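PDB 3TOY: mandelate racemase/muconate lactonizing enzyme family protein from Bradyrhizobium sp. ORS 278, which is of unknown specific function but belongs to the enolase superfamily, whose members join an alpha+beta capping domain to a modified TIM barrel. Local coordinates for residues Lys99-Val104 with Trp135-Gln140; Thr33-Ile38 with Ser375-Tyr380; Pro44-Phe49 with Tyr163-Ala168; Ser320-Glu325 with Glu341-Ala346. All coordinates share one frame; numbering follows the deposited sequence.

Interaction 1: Lys99-Val104 with Trp135-Gln140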
loop_
_atom_site.group_PDB
_atom_site.type_symbol
_atom_site.label_atom_id
_atom_site.label_comp_id
_atom_site.label_asym_id
_atom_site.label_seq_id
_atom_site.Cartn_x
_atom_site.Cartn_y
_atom_site.Cartn_z
ATOM N N LYS A 99 -25.973 42.111 4.127
ATOM C CA LYS A 99 -25.610 40.908 4.883
ATOM C C LYS A 99 -24.814 41.220 6.149
ATOM O O LYS A 99 -23.991 42.137 6.181
ATOM C CB LYS A 99 -24.798 39.959 3.993
ATOM C CG LYS A 99 -25.501 39.545 2.710
ATOM C CD LYS A 99 -26.039 38.131 2.821
ATOM C CE LYS A 99 -26.680 37.665 1.521
ATOM N NZ LYS A 99 -28.067 38.199 1.375
ATOM N N ALA A 100 -25.038 40.416 7.176
ATOM C CA ALA A 100 -24.311 40.509 8.434
ATOM C C ALA A 100 -22.826 40.175 8.226
ATOM O O ALA A 100 -22.481 39.287 7.439
ATOM C CB ALA A 100 -24.942 39.566 9.466
ATOM N N LEU A 101 -21.966 40.910 8.922
ATOM C CA LEU A 101 -20.521 40.783 8.798
ATOM C C LEU A 101 -20.092 39.590 9.641
ATOM O O LEU A 101 -19.703 39.732 10.816
ATOM C CB LEU A 101 -19.830 42.061 9.295
ATOM C CG LEU A 101 -18.315 42.182 9.177
ATOM C CD1 LEU A 101 -17.909 42.322 7.733
ATOM C CD2 LEU A 101 -17.804 43.363 10.006
ATOM N N VAL A 102 -20.212 38.407 9.041
ATOM C CA VAL A 102 -19.961 37.147 9.735
ATOM C C VAL A 102 -19.104 36.321 8.779
ATOM O O VAL A 102 -19.634 35.694 7.890
ATOM C CB VAL A 102 -21.278 36.405 10.058
ATOM C CG1 VAL A 102 -20.996 35.087 10.753
ATOM C CG2 VAL A 102 -22.192 37.279 10.971
ATOM N N PRO A 103 -17.769 36.373 8.942
ATOM C CA PRO A 103 -16.832 35.801 7.955
ATOM C C PRO A 103 -17.120 34.346 7.574
ATOM O O PRO A 103 -17.122 34.012 6.396
ATOM C CB PRO A 103 -15.478 35.938 8.651
ATOM C CG PRO A 103 -15.649 37.231 9.469
ATOM C CD PRO A 103 -17.054 37.110 10.006
ATOM N N VAL A 104 -17.351 33.494 8.557
ATOM C CA VAL A 104 -17.590 32.073 8.284
ATOM C C VAL A 104 -18.846 31.877 7.441
ATOM O O VAL A 104 -18.868 31.093 6.481
ATOM C CB VAL A 104 -17.684 31.283 9.603
ATOM C CG1 VAL A 104 -18.161 29.835 9.366
ATOM C CG2 VAL A 104 -16.335 31.344 10.307
ATOM N N TRP A 135 -12.556 40.406 8.116
ATOM C CA TRP A 135 -11.914 40.248 9.408
ATOM C C TRP A 135 -11.277 41.569 9.837
ATOM O O TRP A 135 -11.242 41.910 11.027
ATOM C CB TRP A 135 -10.842 39.136 9.343
ATOM C CG TRP A 135 -11.418 37.747 9.514
ATOM C CD1 TRP A 135 -11.685 36.834 8.529
ATOM C CD2 TRP A 135 -11.781 37.117 10.751
ATOM N NE1 TRP A 135 -12.199 35.675 9.085
ATOM C CE2 TRP A 135 -12.260 35.825 10.445
ATOM C CE3 TRP A 135 -11.754 37.523 12.091
ATOM C CZ2 TRP A 135 -12.722 34.949 11.425
ATOM C CZ3 TRP A 135 -12.228 36.654 13.057
ATOM C CH2 TRP A 135 -12.686 35.377 12.724
ATOM N N ASP A 136 -10.729 42.287 8.869
ATOM C CA ASP A 136 -10.108 43.572 9.166
ATOM C C ASP A 136 -11.151 44.483 9.810
ATOM O O ASP A 136 -10.874 45.170 10.791
ATOM C CB ASP A 136 -9.601 44.236 7.889
ATOM C CG ASP A 136 -9.119 45.650 8.146
ATOM O OD1 ASP A 136 -8.094 45.806 8.825
ATOM O OD2 ASP A 136 -9.785 46.603 7.693
ATOM N N ALA A 137 -12.354 44.470 9.246
ATOM C CA ALA A 137 -13.443 45.293 9.749
ATOM C C ALA A 137 -13.828 44.874 11.155
ATOM O O ALA A 137 -14.025 45.723 12.021
ATOM C CB ALA A 137 -14.642 45.255 8.808
ATOM N N LEU A 138 -13.925 43.569 11.398
ATOM C CA LEU A 138 -14.245 43.089 12.736
ATOM C C LEU A 138 -13.205 43.588 13.739
ATOM O O LEU A 138 -13.536 43.981 14.866
ATOM C CB LEU A 138 -14.323 41.559 12.768
ATOM C CG LEU A 138 -15.563 40.872 12.196
ATOM C CD1 LEU A 138 -15.387 39.348 12.313
ATOM C CD2 LEU A 138 -16.855 41.324 12.877
ATOM N N GLY A 139 -11.941 43.565 13.336
ATOM C CA GLY A 139 -10.872 44.023 14.210
ATOM C C GLY A 139 -11.001 45.523 14.485
ATOM O O GLY A 139 -10.875 45.969 15.622
ATOM N N GLN A 140 -11.237 46.298 13.437
ATOM C CA GLN A 140 -11.413 47.745 13.596
ATOM C C GLN A 140 -12.582 48.016 14.523
ATOM O O GLN A 140 -12.484 48.853 15.414
ATOM C CB GLN A 140 -11.662 48.425 12.258
ATOM C CG GLN A 140 -10.430 48.578 11.371
ATOM C CD GLN A 140 -10.703 49.456 10.161
ATOM O OE1 GLN A 140 -10.992 50.645 10.293
ATOM N NE2 GLN A 140 -10.617 48.874 8.980
#
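Trp135 NE1 is held by a hydrogen bond to Thr302 OG1, and the ring of Pro103 lies against the same nitrogen. Pro103 CB is 3.3 Å from Trp135 NE1. Pro103 CG sits over the face of the five-membered ring in a CH-pi contact, 3.8 Å from its centroid and 13° off the ring normal. The proline and the indole cross at about a right angle. The bond to Thr302 probably helps to fix the turn of the indole, with this face toward Pro103. Leu138 CD1 lies over the same face, toward the rim. It also meets the tip of the proline, with Pro103 CG 3.6 Å from Leu138 CD1. The loop 99-102 leads into helix 103-113, with Val102 as its N-cap, and Trp135 to Gln140 lie on helix 122-142, both in the capping domain. Thr302 is on helix 300-314 of the barrel domain, so the indole nitrogen reaches across to that domain. Nearer the start of segment 99-104, Leu101 and Leu138 slide past each other in opposite directions. The chi1 of Leu101 (-176°) carries CG toward the helix, and Leu101 CD2 meets Leu138 CD2 at 3.6 Å. The same Leu101 CD2 touches Ala137 CB at 3.9 Å. Leu101 is the centre of an inverse gamma turn. Trp135 also packs on Leu150 of its own chain and on Gly151 of a second subunit, and its side chain is about 4 Å from a bound O-acetaldehydyl-hexaethylene glycol. Further along the helix, Asp136 OD2 accepts from Gln140 NE2 at 2.7 Å and from His71 N.

Interaction 2: Thr33-Ile38 with Ser375-Tyr380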
loop_
_atom_site.group_PDB
_atom_site.type_symbol
_atom_site.label_atom_id
_atom_site.label_comp_id
_atom_site.label_asym_id
_atom_site.label_seq_id
_atom_site.Cartn_x
_atom_site.Cartn_y
_atom_site.Cartn_z
ATOM N N THR A 33 -15.991 48.442 -2.690
ATOM C CA THR A 33 -15.354 49.037 -3.838
ATOM C C THR A 33 -13.933 48.506 -3.944
ATOM O O THR A 33 -13.327 48.135 -2.945
ATOM C CB THR A 33 -15.355 50.582 -3.760
ATOM O OG1 THR A 33 -14.441 51.023 -2.749
ATOM C CG2 THR A 33 -16.747 51.080 -3.428
ATOM N N ALA A 34 -13.419 48.459 -5.162
ATOM C CA ALA A 34 -12.067 47.992 -5.394
ATOM C C ALA A 34 -11.343 48.953 -6.305
ATOM O O ALA A 34 -11.911 49.446 -7.283
ATOM C CB ALA A 34 -12.106 46.585 -6.027
ATOM N N ARG A 35 -10.081 49.216 -6.000
ATOM C CA ARG A 35 -9.268 50.043 -6.881
ATOM C C ARG A 35 -7.979 49.338 -7.271
ATOM O O ARG A 35 -7.386 48.624 -6.460
ATOM C CB ARG A 35 -8.940 51.383 -6.217
ATOM C CG ARG A 35 -10.173 52.240 -5.872
ATOM C CD ARG A 35 -9.757 53.495 -5.106
ATOM N NE ARG A 35 -9.410 53.205 -3.716
ATOM C CZ ARG A 35 -8.864 54.082 -2.879
ATOM N NH1 ARG A 35 -8.606 55.320 -3.285
ATOM N NH2 ARG A 35 -8.587 53.724 -1.632
ATOM N N ALA A 36 -7.542 49.559 -8.504
ATOM C CA ALA A 36 -6.290 49.003 -8.998
ATOM C C ALA A 36 -5.157 50.026 -8.914
ATOM O O ALA A 36 -5.334 51.190 -9.286
ATOM C CB ALA A 36 -6.475 48.528 -10.442
ATOM N N VAL A 37 -3.994 49.600 -8.427
ATOM C CA VAL A 37 -2.806 50.448 -8.438
ATOM C C VAL A 37 -1.618 49.665 -8.956
ATOM O O VAL A 37 -1.601 48.432 -8.895
ATOM C CB VAL A 37 -2.454 51.008 -7.055
ATOM C CG1 VAL A 37 -3.576 51.904 -6.532
ATOM C CG2 VAL A 37 -2.181 49.889 -6.054
ATOM N N ILE A 38 -0.632 50.380 -9.479
ATOM C CA ILE A 38 0.643 49.766 -9.791
ATOM C C ILE A 38 1.739 50.518 -9.052
ATOM O O ILE A 38 2.093 51.647 -9.408
ATOM C CB ILE A 38 0.907 49.738 -11.300
ATOM C CG1 ILE A 38 -0.257 49.044 -12.022
ATOM C CG2 ILE A 38 2.241 49.054 -11.600
ATOM C CD1 ILE A 38 -0.087 48.943 -13.512
ATOM N N SER A 375 -2.994 59.806 -0.900
ATOM C CA SER A 375 -2.255 60.604 -1.867
ATOM C C SER A 375 -1.406 59.676 -2.744
ATOM O O SER A 375 -1.288 59.870 -3.951
ATOM C CB SER A 375 -1.427 61.708 -1.185
ATOM O OG SER A 375 -0.213 61.222 -0.639
ATOM N N ALA A 376 -0.860 58.630 -2.142
ATOM C CA ALA A 376 -0.084 57.663 -2.903
ATOM C C ALA A 376 -0.985 56.799 -3.804
ATOM O O ALA A 376 -0.647 56.535 -4.962
ATOM C CB ALA A 376 0.770 56.801 -1.964
ATOM N N VAL A 377 -2.132 56.383 -3.283
ATOM C CA VAL A 377 -3.098 55.649 -4.105
ATOM C C VAL A 377 -3.456 56.468 -5.345
ATOM O O VAL A 377 -3.422 55.967 -6.468
ATOM C CB VAL A 377 -4.374 55.262 -3.314
ATOM C CG1 VAL A 377 -5.434 54.703 -4.236
ATOM C CG2 VAL A 377 -4.045 54.253 -2.211
ATOM N N ALA A 378 -3.776 57.743 -5.151
ATOM C CA ALA A 378 -4.067 58.614 -6.285
ATOM C C ALA A 378 -2.917 58.617 -7.296
ATOM O O ALA A 378 -3.130 58.549 -8.502
ATOM C CB ALA A 378 -4.362 60.034 -5.800
ATOM N N LYS A 379 -1.690 58.701 -6.796
ATOM C CA LYS A 379 -0.510 58.728 -7.655
ATOM C C LYS A 379 -0.370 57.455 -8.496
ATOM O O LYS A 379 -0.025 57.510 -9.680
ATOM C CB LYS A 379 0.739 58.930 -6.793
ATOM C CG LYS A 379 2.024 59.214 -7.551
ATOM C CD LYS A 379 3.146 59.527 -6.564
ATOM C CE LYS A 379 4.264 60.336 -7.205
ATOM N NZ LYS A 379 4.840 59.663 -8.399
ATOM N N TYR A 380 -0.641 56.305 -7.885
ATOM C CA TYR A 380 -0.373 55.009 -8.550
ATOM C C TYR A 380 -1.594 54.277 -9.112
ATOM O O TYR A 380 -1.457 53.225 -9.740
ATOM C CB TYR A 380 0.388 54.090 -7.605
ATOM C CG TYR A 380 1.685 54.695 -7.161
ATOM C CD1 TYR A 380 2.632 55.104 -8.095
ATOM C CD2 TYR A 380 1.968 54.869 -5.811
ATOM C CE1 TYR A 380 3.824 55.670 -7.696
ATOM C CE2 TYR A 380 3.170 55.428 -5.402
ATOM C CZ TYR A 380 4.084 55.831 -6.352
ATOM O OH TYR A 380 5.270 56.390 -5.964
#
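Arg35 and Val377 cross at about a right angle, with one methyl of the valine laid over a face of the guanidinium group. Val377 CG1 is 3.3 Å above the guanidinium plane, offset toward the rim, and 3.4 Å from Arg35 NH1. A bend in the arginine chain at chi3 (-75°) turns the flat group toward the helix. The guanidinium nitrogens have their own partners. Arg35 NH1 forms a salt bridge with Glu374 OE1, just before the segment, and Arg35 NH2 has a long, weak ion pair with Asp61 OD2. These charges probably help to hold the group where the methyl can lie on it. Two residues further along the strand, Val37 CG1 meets Val377 CG1 at 4.1 Å. Strand 33-38 and helix 375-380 run at 76° to each other, with 7.6 Å between their axes. The helix belongs to the C-terminal tail, which comes back to the capping domain and adds the short strand 381-382 beside strand 29-47. Tyr380, the last residue of helix 374-380, makes the join. Its O accepts from Ile38 N at 3.0 Å with a fairly straight N-H...O angle of 165°, the donor tilted from the carbonyl plane. Val37 CA makes a CA-H...O contact with the same Tyr380 O at 3.4 Å. The backbone pairing of Ala36 with Val382 follows on. Tyr380 CB also packs against the strand, 3.5 Å from Ile38 O and 4.2 Å from Val37 CB. Its ring then leads off away from the strand.

Interaction 3: Pro44-Phe49 with Tyr163-Ala168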
loop_
_atom_site.group_PDB
_atom_site.type_symbol
_atom_site.label_atom_id
_atom_site.label_comp_id
_atom_site.label_asym_id
_atom_site.label_seq_id
_atom_site.Cartn_x
_atom_site.Cartn_y
_atom_site.Cartn_z
ATOM N N PRO A 44 13.993 45.184 -9.343
ATOM C CA PRO A 44 13.276 44.196 -10.143
ATOM C C PRO A 44 13.520 42.785 -9.612
ATOM O O PRO A 44 14.641 42.446 -9.213
ATOM C CB PRO A 44 13.888 44.357 -11.544
ATOM C CG PRO A 44 15.196 45.079 -11.321
ATOM C CD PRO A 44 14.933 45.975 -10.153
ATOM N N LEU A 45 12.466 41.976 -9.601
ATOM C CA LEU A 45 12.561 40.595 -9.134
ATOM C C LEU A 45 12.494 39.630 -10.315
ATOM O O LEU A 45 11.421 39.303 -10.815
ATOM C CB LEU A 45 11.440 40.311 -8.141
ATOM C CG LEU A 45 11.504 41.195 -6.896
ATOM C CD1 LEU A 45 10.112 41.618 -6.442
ATOM C CD2 LEU A 45 12.249 40.479 -5.786
ATOM N N ARG A 46 13.653 39.192 -10.777
ATOM C CA ARG A 46 13.703 38.272 -11.897
ATOM C C ARG A 46 13.427 36.849 -11.418
ATOM O O ARG A 46 13.996 36.401 -10.421
ATOM C CB ARG A 46 15.063 38.356 -12.592
ATOM C CG ARG A 46 15.410 37.154 -13.460
ATOM C CD ARG A 46 14.606 37.096 -14.755
ATOM N NE ARG A 46 14.934 35.885 -15.503
ATOM C CZ ARG A 46 14.184 35.361 -16.465
ATOM N NH1 ARG A 46 13.046 35.945 -16.812
ATOM N NH2 ARG A 46 14.577 34.252 -17.080
ATOM N N ASN A 47 12.549 36.151 -12.131
ATOM C CA ASN A 47 12.276 34.733 -11.837
ATOM C C ASN A 47 12.428 33.873 -13.081
ATOM O O ASN A 47 12.782 34.386 -14.149
ATOM C CB ASN A 47 10.906 34.536 -11.173
ATOM C CG ASN A 47 9.735 34.925 -12.076
ATOM O OD1 ASN A 47 9.445 34.252 -13.076
ATOM N ND2 ASN A 47 9.012 35.989 -11.690
ATOM N N ALA A 48 12.188 32.569 -12.948
ATOM C CA ALA A 48 12.372 31.650 -14.078
ATOM C C ALA A 48 11.409 31.915 -15.237
ATOM O O ALA A 48 11.666 31.498 -16.374
ATOM C CB ALA A 48 12.260 30.175 -13.612
ATOM N N PHE A 49 10.290 32.577 -14.962
ATOM C CA PHE A 49 9.273 32.797 -16.009
ATOM C C PHE A 49 9.172 34.229 -16.541
ATOM O O PHE A 49 8.414 34.495 -17.469
ATOM C CB PHE A 49 7.890 32.316 -15.558
ATOM C CG PHE A 49 7.702 30.844 -15.712
ATOM C CD1 PHE A 49 7.288 30.316 -16.930
ATOM C CD2 PHE A 49 7.982 29.979 -14.655
ATOM C CE1 PHE A 49 7.129 28.944 -17.096
ATOM C CE2 PHE A 49 7.830 28.605 -14.811
ATOM C CZ PHE A 49 7.400 28.084 -16.034
ATOM N N TYR A 163 13.994 37.712 -2.466
ATOM C CA TYR A 163 14.551 38.348 -3.649
ATOM C C TYR A 163 14.284 37.582 -4.942
ATOM O O TYR A 163 13.857 36.422 -4.926
ATOM C CB TYR A 163 16.053 38.512 -3.468
ATOM C CG TYR A 163 16.423 39.505 -2.383
ATOM C CD1 TYR A 163 16.541 40.864 -2.668
ATOM C CD2 TYR A 163 16.681 39.086 -1.090
ATOM C CE1 TYR A 163 16.890 41.779 -1.676
ATOM C CE2 TYR A 163 17.026 39.993 -0.091
ATOM C CZ TYR A 163 17.132 41.336 -0.394
ATOM O OH TYR A 163 17.480 42.236 0.594
ATOM N N GLY A 164 14.534 38.241 -6.070
ATOM C CA GLY A 164 14.556 37.559 -7.352
ATOM C C GLY A 164 15.922 36.922 -7.477
ATOM O O GLY A 164 16.563 36.626 -6.473
ATOM N N VAL A 165 16.372 36.682 -8.700
ATOM C CA VAL A 165 17.719 36.162 -8.899
ATOM C C VAL A 165 18.723 37.137 -8.281
ATOM O O VAL A 165 18.648 38.344 -8.515
ATOM C CB VAL A 165 18.033 35.991 -10.399
ATOM C CG1 VAL A 165 19.495 35.581 -10.609
ATOM C CG2 VAL A 165 17.062 34.988 -11.035
ATOM N N LEU A 166 19.635 36.616 -7.471
ATOM C CA LEU A 166 20.682 37.431 -6.866
ATOM C C LEU A 166 22.034 37.182 -7.509
ATOM O O LEU A 166 22.277 36.147 -8.129
ATOM C CB LEU A 166 20.786 37.166 -5.356
ATOM C CG LEU A 166 19.690 37.754 -4.460
ATOM C CD1 LEU A 166 19.728 37.117 -3.089
ATOM C CD2 LEU A 166 19.814 39.279 -4.357
ATOM N N ASP A 167 22.920 38.155 -7.335
ATOM C CA ASP A 167 24.327 38.000 -7.664
ATOM C C ASP A 167 25.117 38.503 -6.458
ATOM O O ASP A 167 24.988 39.670 -6.073
ATOM C CB ASP A 167 24.658 38.801 -8.932
ATOM C CG ASP A 167 26.141 38.794 -9.255
ATOM O OD1 ASP A 167 26.779 37.726 -9.135
ATOM O OD2 ASP A 167 26.666 39.866 -9.621
ATOM N N ALA A 168 25.901 37.627 -5.833
ATOM C CA ALA A 168 26.659 38.022 -4.646
ATOM C C ALA A 168 27.500 39.294 -4.874
ATOM O O ALA A 168 27.537 40.177 -4.019
ATOM C CB ALA A 168 27.535 36.870 -4.134
HETATM O O HOH W 1 16.185 39.754 -9.723
#
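Val165 N donates to Arg46 O at 2.9 Å, in the carbonyl plane and on a lone pair. This bond joins the first hairpin of the capping domain to the loop that follows barrel strand 157-162 and leads into helix 168-181. Val165 CG2 lies close to the same oxygen, 3.4 Å from Arg46 O. Arg46 and Val165 lie side by side, Arg46 CG 3.6 Å from Val165 CG2. Gly164 brings its backbone up tightly: its CA is 3.3 Å from Arg46 O. Leu45 CD2 presses on the Tyr163-Gly164 peptide, 3.2 Å from Gly164 N. The chi2 of Leu45, 142°, lies away from the usual staggered values and takes that methyl to the loop. A water bridges the two segments. It accepts from Arg46 N at 2.8 Å and donates to Pro44 O and Val165 O. Further out, Ser189 OG of strand 186-190 holds Gly164 O by a hydrogen bond and Leu166 N by a weak one, which positions the loop. Leu45 is itself paired by backbone bonds with Ile52 of the next strand. The link to that strand contains an Asx turn, in which Asn47 OD1 accepts from Phe49 N at 2.7 Å.

Interaction 4: Ser320-Glu325 with Glu341-Ala346. With ACT (acetate ion), chain F.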
loop_
_atom_site.group_PDB
_atom_site.type_symbol
_atom_site.label_atom_id
_atom_site.label_comp_id
_atom_site.label_asym_id
_atom_site.label_seq_id
_atom_site.Cartn_x
_atom_site.Cartn_y
_atom_site.Cartn_z
ATOM N N SER A 320 4.188 31.736 5.247
ATOM C CA SER A 320 3.289 32.513 4.419
ATOM C C SER A 320 3.900 32.854 3.070
ATOM O O SER A 320 5.122 32.887 2.901
ATOM C CB SER A 320 2.874 33.805 5.159
ATOM O OG SER A 320 4.037 34.531 5.557
ATOM N N HIS A 321 3.023 33.102 2.098
ATOM C CA HIS A 321 3.456 33.660 0.835
ATOM C C HIS A 321 2.989 35.112 0.707
ATOM O O HIS A 321 1.788 35.368 0.613
ATOM C CB HIS A 321 2.872 32.907 -0.339
ATOM C CG HIS A 321 3.324 33.454 -1.657
ATOM N ND1 HIS A 321 2.448 33.891 -2.624
ATOM C CD2 HIS A 321 4.566 33.647 -2.155
ATOM C CE1 HIS A 321 3.130 34.325 -3.670
ATOM N NE2 HIS A 321 4.419 34.178 -3.415
ATOM N N ILE A 322 3.969 36.020 0.657
ATOM C CA ILE A 322 3.759 37.469 0.583
ATOM C C ILE A 322 2.615 37.975 1.470
ATOM O O ILE A 322 2.368 37.421 2.541
ATOM C CB ILE A 322 3.664 37.961 -0.883
ATOM C CG1 ILE A 322 2.407 37.416 -1.563
ATOM C CG2 ILE A 322 4.924 37.600 -1.625
ATOM C CD1 ILE A 322 2.272 37.839 -3.013
ATOM N N LEU A 323 1.962 39.072 1.088
ATOM C CA LEU A 323 0.976 39.688 2.007
ATOM C C LEU A 323 1.459 39.641 3.469
ATOM O O LEU A 323 0.772 39.108 4.361
ATOM C CB LEU A 323 -0.409 39.022 1.867
ATOM C CG LEU A 323 -1.339 39.551 0.754
ATOM C CD1 LEU A 323 -0.782 39.283 -0.644
ATOM C CD2 LEU A 323 -2.753 39.011 0.882
ATOM N N PRO A 324 2.643 40.209 3.729
ATOM C CA PRO A 324 3.245 40.103 5.061
ATOM C C PRO A 324 2.428 40.774 6.148
ATOM O O PRO A 324 2.479 40.352 7.306
ATOM C CB PRO A 324 4.598 40.808 4.906
ATOM C CG PRO A 324 4.454 41.656 3.709
ATOM C CD PRO A 324 3.489 40.970 2.795
ATOM N N GLU A 325 1.669 41.807 5.805
ATOM C CA GLU A 325 0.904 42.498 6.851
ATOM C C GLU A 325 -0.169 41.612 7.479
ATOM O O GLU A 325 -0.316 41.544 8.720
ATOM C CB GLU A 325 0.296 43.800 6.298
ATOM C CG GLU A 325 1.347 44.719 5.656
ATOM C CD GLU A 325 1.603 44.424 4.170
ATOM O OE1 GLU A 325 0.975 43.496 3.599
ATOM O OE2 GLU A 325 2.438 45.126 3.569
ATOM N N GLU A 341 7.234 35.487 5.004
ATOM C CA GLU A 341 7.949 35.970 3.819
ATOM C C GLU A 341 7.845 37.488 3.688
ATOM O O GLU A 341 6.742 38.029 3.564
ATOM C CB GLU A 341 7.358 35.391 2.528
ATOM C CG GLU A 341 8.158 35.802 1.269
ATOM C CD GLU A 341 7.639 35.167 -0.010
ATOM O OE1 GLU A 341 6.452 34.747 -0.055
ATOM O OE2 GLU A 341 8.425 35.102 -0.970
ATOM N N VAL A 342 8.984 38.165 3.661
ATOM C CA VAL A 342 8.942 39.617 3.475
ATOM C C VAL A 342 9.254 39.967 2.043
ATOM O O VAL A 342 10.400 39.859 1.601
ATOM C CB VAL A 342 9.924 40.353 4.396
ATOM C CG1 VAL A 342 9.938 41.860 4.061
ATOM C CG2 VAL A 342 9.553 40.131 5.854
ATOM N N LEU A 343 8.206 40.334 1.314
ATOM C CA LEU A 343 8.309 40.934 -0.015
ATOM C C LEU A 343 7.276 42.057 -0.005
ATOM O O LEU A 343 6.078 41.805 0.058
ATOM C CB LEU A 343 8.000 39.905 -1.103
ATOM C CG LEU A 343 8.119 40.277 -2.585
ATOM C CD1 LEU A 343 9.259 41.236 -2.848
ATOM C CD2 LEU A 343 8.270 39.010 -3.424
ATOM N N ASP A 344 7.745 43.302 -0.050
ATOM C CA ASP A 344 6.883 44.440 0.254
ATOM C C ASP A 344 6.358 45.133 -1.005
ATOM O O ASP A 344 6.980 46.075 -1.507
ATOM C CB ASP A 344 7.661 45.433 1.130
ATOM C CG ASP A 344 6.783 46.529 1.716
ATOM O OD1 ASP A 344 5.545 46.468 1.586
ATOM O OD2 ASP A 344 7.348 47.455 2.331
ATOM N N PHE A 345 5.214 44.677 -1.508
ATOM C CA PHE A 345 4.605 45.298 -2.684
ATOM C C PHE A 345 3.739 46.504 -2.320
ATOM O O PHE A 345 3.564 47.416 -3.138
ATOM C CB PHE A 345 3.711 44.316 -3.449
ATOM C CG PHE A 345 4.457 43.224 -4.179
ATOM C CD1 PHE A 345 5.296 43.521 -5.247
ATOM C CD2 PHE A 345 4.273 41.892 -3.819
ATOM C CE1 PHE A 345 5.974 42.510 -5.922
ATOM C CE2 PHE A 345 4.935 40.867 -4.490
ATOM C CZ PHE A 345 5.785 41.171 -5.545
ATOM N N ALA A 346 3.175 46.488 -1.119
ATOM C CA ALA A 346 2.154 47.463 -0.755
ATOM C C ALA A 346 2.621 48.660 0.077
ATOM O O ALA A 346 1.812 49.553 0.365
ATOM C CB ALA A 346 0.987 46.771 -0.055
HETATM C C ACT F . 6.741 34.446 -6.231
HETATM O O ACT F . 6.442 35.090 -5.195
HETATM O OXT ACT F . 7.513 33.477 -6.080
HETATM C CH3 ACT F . 6.206 34.807 -7.590
HETATM O O HOH W 2 4.309 36.880 4.399
HETATM O O HOH W 3 2.690 41.543 -0.556
HETATM O O HOH W 4 3.976 47.327 3.830
HETATM O O HOH W 5 3.699 44.634 1.274
#
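Glu341 holds its CG anti to the backbone N (chi1 -176°), and with the rest of the chain extended its carboxylate runs alongside Ile322. Glu341 OE1 accepts from Ile322 N at 2.9 Å, the donor coming from above the carboxylate plane. The other oxygen is taken by Lys188 in a salt bridge and by Ser162 OG, so both oxygens of this buried carboxylate are bonded. His321, its CG likewise anti to N, lays its ring beside the carboxylate, with His321 CD2 3.0 Å from Glu341 OE1 and the planes 46° apart. Ile322 CG2 is 3.9 Å from Leu343 CB. A water takes the hydrogen of Ser320 OG and donates to Ile322 O and Glu341 O. Two waters each donate to both Glu325 OE2 and Asp344 OD1, which probably eases the like charges. Glu325 OE1 bonds Tyr73 OH. His321 NE2 donates nearly straight (172°) to an acetate oxygen at 2.8 Å, while its ND1 is bonded to Asp294. Lys190 and Asn221 also hold the acetate. The His321 side chain is about 4 Å from a calcium ion, apparently the one bound by Asp219, Glu245 and Glu271. This His-Asp pair beside the metal, with Lys188 and Lys190 of strand 186-190 close by, resembles the active-site layout of mandelate racemase.

Overall arrangement
Interactions 1, 3 and 4 are all nested within the chain loop that interaction 2 closes, and interaction 1 lies within that of interaction 3. Interaction 4 follows both in series. Interactions 2 and 3 share strand 29-47, with centres about 26 Å apart. Interaction 1 is in the helical part of the capping domain, about 38 Å from interaction 3 between centres and on the opposite side of the chain's centre. Interaction 4 lies most centrally, beside the calcium, and touches interaction 3, Leu45 CD1 packing on Leu343 CD1 at 3.7 Å. Thus strand 29-47 takes the C-terminal tail at one place and meets the barrel at another, joining the two domains.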